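Local atomic coordinates of PspGI restriction endonuclease (Pyrococcus sp. GI-H, PDB entry 3BM3), a protein that binds its substrate DNA in a base-flipping complex and probably cleaves it as a type II site-specific endonuclease. Residues F196-A201 / L222-I226; Y219-I223 / I240-R245. The protein carries 2 engineered substitutions. One frame throughout, in Å; residues are numbered along the deposited sequence.

Overall arrangement
Contacts 1 and 2 lie next to each other, their centres 7 Å apart, and helix 216-227 is common to both. In contact 1 it packs against the start of helix 198-206; in contact 2 it packs against strand 243-245, outermost in this chain's sheet, and the turn leading into it. L222 takes part in both. The two contacts also touch directly, I226 CD1 lying 3.2 Å from I243 CD1 and A201 CB 4.0 Å from that same I243 CD1, so the apolar layer is continuous. Contact 1 is nearer the bound DNA, about 4 Å at the nearest atom against about 10 Å for contact 2, and its T197 packs on a phosphate.

Contact 1 of 2, residues F196-A201 / L222-I226; sequences FTIYSA and LIEEI
This is a buried helix-helix contact between the crossover connections of two successive beta-alpha-beta units in the parallel part of the mixed sheet, in a fold assigned to the PD-(D/E)XK nucleases. F196 and T197 approach in extended conformation (phi/psi -57/133° and -97/152°), and the helix starts at I198. T197, chi1 p, is the N-cap: its OG1 accepts from S200 N at 3.0 Å, while S200 OG donates to T197 O at 2.8 Å. T197 also packs on a DNA phosphate, bringing this helix start to the nucleic acid. Helix 222-226 is closest at L222, with L222 CA 6.3 Å from I198 CA. I198, chi1 and chi2 both t, fills the interface: I198 CB lies 3.8 Å from L222 CD1 and I198 CD1 3.5 Å from I226 CG1. L222 CD2 meets the edge of the F196 ring, 4.0 Å from F196 CD2, and lies 4.4 Å from A201 CB. At the margin, E225 also forms a salt bridge with R218 through OE2, while its OE1 reaches the helix start by way of a water, which accepts from I198 N at 2.8 Å and donates to E225 OE1 at 2.7 Å.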
loop_
_atom_site.group_PDB
_atom_site.type_symbol
_atom_site.label_atom_id
_atom_site.label_comp_id
_atom_site.label_asym_id
_atom_site.label_seq_id
_atom_site.Cartn_x
_atom_site.Cartn_y
_atom_site.Cartn_z
ATOM N N PHE C 196 -11.055 -1.493 9.957
ATOM C CA PHE C 196 -11.533 -1.091 8.640
ATOM C C PHE C 196 -12.442 0.135 8.797
ATOM O O PHE C 196 -13.316 0.133 9.629
ATOM C CB PHE C 196 -12.274 -2.245 8.021
ATOM C CG PHE C 196 -12.659 -2.011 6.593
ATOM C CD1 PHE C 196 -11.697 -2.000 5.597
ATOM C CD2 PHE C 196 -13.960 -1.743 6.249
ATOM C CE1 PHE C 196 -12.054 -1.782 4.280
ATOM C CE2 PHE C 196 -14.303 -1.525 4.949
ATOM C CZ PHE C 196 -13.385 -1.560 3.972
ATOM N N THR C 197 -12.233 1.164 7.982
ATOM C CA THR C 197 -12.910 2.446 8.167
ATOM C C THR C 197 -14.158 2.621 7.305
ATOM O O THR C 197 -14.283 2.067 6.221
ATOM C CB THR C 197 -11.978 3.617 7.832
ATOM O OG1 THR C 197 -11.808 3.695 6.408
ATOM C CG2 THR C 197 -10.614 3.419 8.521
ATOM N N ILE C 198 -15.069 3.436 7.820
ATOM C CA ILE C 198 -16.291 3.781 7.083
ATOM C C ILE C 198 -15.966 4.479 5.787
ATOM O O ILE C 198 -16.557 4.166 4.766
ATOM C CB ILE C 198 -17.232 4.624 7.947
ATOM C CG1 ILE C 198 -18.505 4.982 7.198
ATOM C CG2 ILE C 198 -16.555 5.906 8.384
ATOM C CD1 ILE C 198 -19.510 5.799 8.081
ATOM N N TYR C 199 -15.020 5.399 5.806
ATOM C CA TYR C 199 -14.693 6.137 4.587
ATOM C C TYR C 199 -14.263 5.156 3.516
ATOM O O TYR C 199 -14.698 5.261 2.375
ATOM C CB TYR C 199 -13.623 7.188 4.795
ATOM C CG TYR C 199 -13.247 7.887 3.533
ATOM C CD1 TYR C 199 -14.096 8.803 2.954
ATOM C CD2 TYR C 199 -12.012 7.655 2.919
ATOM C CE1 TYR C 199 -13.756 9.439 1.767
ATOM C CE2 TYR C 199 -11.658 8.302 1.776
ATOM C CZ TYR C 199 -12.532 9.187 1.183
ATOM O OH TYR C 199 -12.140 9.824 0.033
ATOM N N SER C 200 -13.405 4.200 3.891
ATOM C CA SER C 200 -12.872 3.293 2.895
ATOM C C SER C 200 -14.013 2.509 2.260
ATOM O O SER C 200 -14.035 2.311 1.047
ATOM C CB SER C 200 -11.790 2.404 3.492
ATOM O OG SER C 200 -12.287 1.449 4.376
ATOM N N ALA C 201 -14.976 2.104 3.082
ATOM C CA ALA C 201 -16.115 1.306 2.591
ATOM C C ALA C 201 -16.911 2.137 1.592
ATOM O O ALA C 201 -17.194 1.725 0.461
ATOM C CB ALA C 201 -16.984 0.847 3.755
ATOM N N LEU C 222 -19.138 -1.024 12.252
ATOM C CA LEU C 222 -19.019 -0.275 11.017
ATOM C C LEU C 222 -20.379 0.177 10.553
ATOM O O LEU C 222 -20.565 1.352 10.214
ATOM C CB LEU C 222 -18.298 -1.097 9.933
ATOM C CG LEU C 222 -18.360 -0.455 8.551
ATOM C CD1 LEU C 222 -17.720 0.944 8.561
ATOM C CD2 LEU C 222 -17.747 -1.373 7.514
ATOM N N ILE C 223 -21.343 -0.733 10.564
ATOM C CA ILE C 223 -22.707 -0.394 10.187
ATOM C C ILE C 223 -23.281 0.660 11.141
ATOM O O ILE C 223 -23.954 1.601 10.702
ATOM C CB ILE C 223 -23.591 -1.655 10.113
ATOM C CG1 ILE C 223 -23.109 -2.625 9.025
ATOM C CG2 ILE C 223 -25.073 -1.280 9.895
ATOM C CD1 ILE C 223 -22.933 -2.041 7.650
ATOM N N GLU C 224 -22.971 0.550 12.426
ATOM C CA GLU C 224 -23.457 1.516 13.400
ATOM C C GLU C 224 -22.927 2.911 13.081
ATOM O O GLU C 224 -23.666 3.893 13.150
ATOM C CB GLU C 224 -23.049 1.108 14.819
ATOM C CG GLU C 224 -23.618 2.018 15.908
ATOM C CD GLU C 224 -25.115 2.191 15.772
ATOM O OE1 GLU C 224 -25.786 1.165 15.537
ATOM O OE2 GLU C 224 -25.622 3.343 15.906
ATOM N N GLU C 225 -21.641 2.999 12.739
ATOM C CA GLU C 225 -21.055 4.264 12.320
ATOM C C GLU C 225 -21.798 4.841 11.129
ATOM O O GLU C 225 -22.107 6.030 11.094
ATOM C CB GLU C 225 -19.592 4.112 11.961
ATOM C CG GLU C 225 -18.684 3.928 13.109
ATOM C CD GLU C 225 -17.240 3.899 12.668
ATOM O OE1 GLU C 225 -16.879 4.684 11.763
ATOM O OE2 GLU C 225 -16.467 3.111 13.237
ATOM N N ILE C 226 -22.075 3.996 10.145
ATOM C CA ILE C 226 -22.820 4.413 8.978
ATOM C C ILE C 226 -24.195 4.967 9.390
ATOM O O ILE C 226 -24.607 6.046 8.956
ATOM C CB ILE C 226 -22.917 3.244 7.973
ATOM C CG1 ILE C 226 -21.525 2.995 7.374
ATOM C CG2 ILE C 226 -23.951 3.530 6.893
ATOM C CD1 ILE C 226 -21.408 1.768 6.436
HETATM O O HOH W 1 -14.537 4.176 10.484
#

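Contact 2 of 2, residues Y219-I223 / I240-R245; sequences YDSLI and IQKIRR
Y219, on the crossover helix of a beta-alpha-beta unit, packs against strand 243-245, into which this connection leads. Y219 CA is 5.9 Å from R245 CA. With chi1 t, its ring edge meets I243 O, 3.4 Å from Y219 CE1. One water lies 2.4 Å from Y219 OH and donates to I240 O and I243 O, both at 2.5 Å. R245 CZ lies 3.4 Å from Y219 CD2, over which the guanidinium sets a face; R245 NH2 forms a salt bridge with D220 OD1 at 2.9 Å. L222 CD2 touches I243 CG2 at 3.9 Å. I223 (chi1 and chi2 m) packs on both isoleucines, I223 CD1 being 4.0 Å from I243 CG2 and 4.1 Å from I240 CG2. I240-I243 is a type I turn (I243 N to I240 O, 3.2 Å). Helix 219-223 and strand 243-245 run nearly antiparallel, at 158° and 9.3 Å between axes. R244 hydrogen-bonds through its backbone to V212 and V214 of strand 211-214, while I243 packs on A201 and L205 of helix 198-206.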
loop_
_atom_site.group_PDB
_atom_site.type_symbol
_atom_site.label_atom_id
_atom_site.label_comp_id
_atom_site.label_asym_id
_atom_site.label_seq_id
_atom_site.Cartn_x
_atom_site.Cartn_y
_atom_site.Cartn_z
ATOM N N TYR C 219 -18.153 -5.748 11.506
ATOM C CA TYR C 219 -19.344 -5.465 10.731
ATOM C C TYR C 219 -20.307 -4.594 11.521
ATOM O O TYR C 219 -20.717 -3.539 11.074
ATOM C CB TYR C 219 -20.019 -6.748 10.280
ATOM C CG TYR C 219 -21.254 -6.485 9.488
ATOM C CD1 TYR C 219 -21.187 -6.159 8.141
ATOM C CD2 TYR C 219 -22.488 -6.489 10.091
ATOM C CE1 TYR C 219 -22.327 -5.869 7.419
ATOM C CE2 TYR C 219 -23.635 -6.233 9.371
ATOM C CZ TYR C 219 -23.544 -5.901 8.034
ATOM O OH TYR C 219 -24.706 -5.639 7.348
ATOM N N ASP C 220 -20.682 -5.048 12.702
ATOM C CA ASP C 220 -21.701 -4.319 13.466
ATOM C C ASP C 220 -21.321 -2.875 13.769
ATOM O O ASP C 220 -22.127 -1.959 13.603
ATOM C CB ASP C 220 -22.055 -5.051 14.756
ATOM C CG ASP C 220 -22.953 -6.240 14.521
ATOM O OD1 ASP C 220 -23.398 -6.436 13.383
ATOM O OD2 ASP C 220 -23.235 -6.962 15.507
ATOM N N SER C 221 -20.098 -2.654 14.229
ATOM C CA SER C 221 -19.682 -1.304 14.611
ATOM C C SER C 221 -19.559 -0.432 13.365
ATOM O O SER C 221 -19.864 0.747 13.406
ATOM C CB SER C 221 -18.369 -1.326 15.403
ATOM O OG SER C 221 -17.316 -1.969 14.692
ATOM N N LEU C 222 -19.138 -1.024 12.252
ATOM C CA LEU C 222 -19.019 -0.275 11.017
ATOM C C LEU C 222 -20.379 0.177 10.553
ATOM O O LEU C 222 -20.565 1.352 10.214
ATOM C CB LEU C 222 -18.298 -1.097 9.933
ATOM C CG LEU C 222 -18.360 -0.455 8.551
ATOM C CD1 LEU C 222 -17.720 0.944 8.561
ATOM C CD2 LEU C 222 -17.747 -1.373 7.514
ATOM N N ILE C 223 -21.343 -0.733 10.564
ATOM C CA ILE C 223 -22.707 -0.394 10.187
ATOM C C ILE C 223 -23.281 0.660 11.141
ATOM O O ILE C 223 -23.954 1.601 10.702
ATOM C CB ILE C 223 -23.591 -1.655 10.113
ATOM C CG1 ILE C 223 -23.109 -2.625 9.025
ATOM C CG2 ILE C 223 -25.073 -1.280 9.895
ATOM C CD1 ILE C 223 -22.933 -2.041 7.650
ATOM N N ILE C 240 -25.076 0.064 2.943
ATOM C CA ILE C 240 -25.223 -1.021 3.903
ATOM C C ILE C 240 -25.470 -2.345 3.185
ATOM O O ILE C 240 -24.934 -3.388 3.598
ATOM C CB ILE C 240 -26.292 -0.703 4.963
ATOM C CG1 ILE C 240 -25.791 0.426 5.885
ATOM C CG2 ILE C 240 -26.571 -1.916 5.827
ATOM C CD1 ILE C 240 -26.850 0.840 6.966
ATOM N N GLN C 241 -26.215 -2.308 2.090
ATOM C CA GLN C 241 -26.514 -3.519 1.334
ATOM C C GLN C 241 -25.297 -4.164 0.683
ATOM O O GLN C 241 -25.301 -5.361 0.450
ATOM C CB GLN C 241 -27.556 -3.245 0.269
ATOM C CG GLN C 241 -28.924 -2.903 0.860
ATOM C CD GLN C 241 -29.842 -2.140 -0.106
ATOM O OE1 GLN C 241 -30.949 -1.727 0.271
ATOM N NE2 GLN C 241 -29.367 -1.918 -1.350
ATOM N N LYS C 242 -24.295 -3.343 0.394
ATOM C CA LYS C 242 -23.088 -3.759 -0.294
ATOM C C LYS C 242 -21.942 -4.030 0.680
ATOM O O LYS C 242 -20.864 -4.393 0.244
ATOM C CB LYS C 242 -22.684 -2.681 -1.292
ATOM C CG LYS C 242 -23.708 -2.540 -2.446
ATOM C CD LYS C 242 -23.570 -1.228 -3.258
ATOM C CE LYS C 242 -24.785 -1.028 -4.213
ATOM N NZ LYS C 242 -26.094 -0.568 -3.583
ATOM N N ILE C 243 -22.160 -3.844 1.974
ATOM C CA ILE C 243 -21.133 -4.124 2.973
ATOM C C ILE C 243 -21.573 -5.388 3.660
ATOM O O ILE C 243 -22.696 -5.479 4.078
ATOM C CB ILE C 243 -21.010 -2.971 4.006
ATOM C CG1 ILE C 243 -20.526 -1.702 3.306
ATOM C CG2 ILE C 243 -20.102 -3.340 5.138
ATOM C CD1 ILE C 243 -20.755 -0.422 4.172
ATOM N N ARG C 244 -20.666 -6.350 3.767
ATOM C CA ARG C 244 -21.025 -7.681 4.207
ATOM C C ARG C 244 -19.987 -8.191 5.182
ATOM O O ARG C 244 -18.833 -7.787 5.153
ATOM C CB ARG C 244 -21.077 -8.652 3.028
ATOM C CG ARG C 244 -21.923 -8.263 1.846
ATOM C CD ARG C 244 -23.332 -8.498 2.123
ATOM N NE ARG C 244 -23.644 -9.927 1.991
ATOM C CZ ARG C 244 -24.693 -10.509 2.559
ATOM N NH1 ARG C 244 -25.489 -9.808 3.351
ATOM N NH2 ARG C 244 -24.917 -11.786 2.371
ATOM N N ARG C 245 -20.402 -9.127 6.020
ATOM C CA ARG C 245 -19.451 -9.846 6.830
ATOM C C ARG C 245 -18.641 -10.780 5.951
ATOM O O ARG C 245 -19.144 -11.388 5.012
ATOM C CB ARG C 245 -20.207 -10.667 7.884
ATOM C CG ARG C 245 -20.941 -9.875 8.873
ATOM C CD ARG C 245 -21.681 -10.838 9.796
ATOM N NE ARG C 245 -22.255 -10.171 10.969
ATOM C CZ ARG C 245 -23.456 -9.585 11.005
ATOM N NH1 ARG C 245 -24.235 -9.562 9.924
ATOM N NH2 ARG C 245 -23.889 -9.015 12.130
HETATM O O HOH W 2 -24.983 -5.460 4.971
#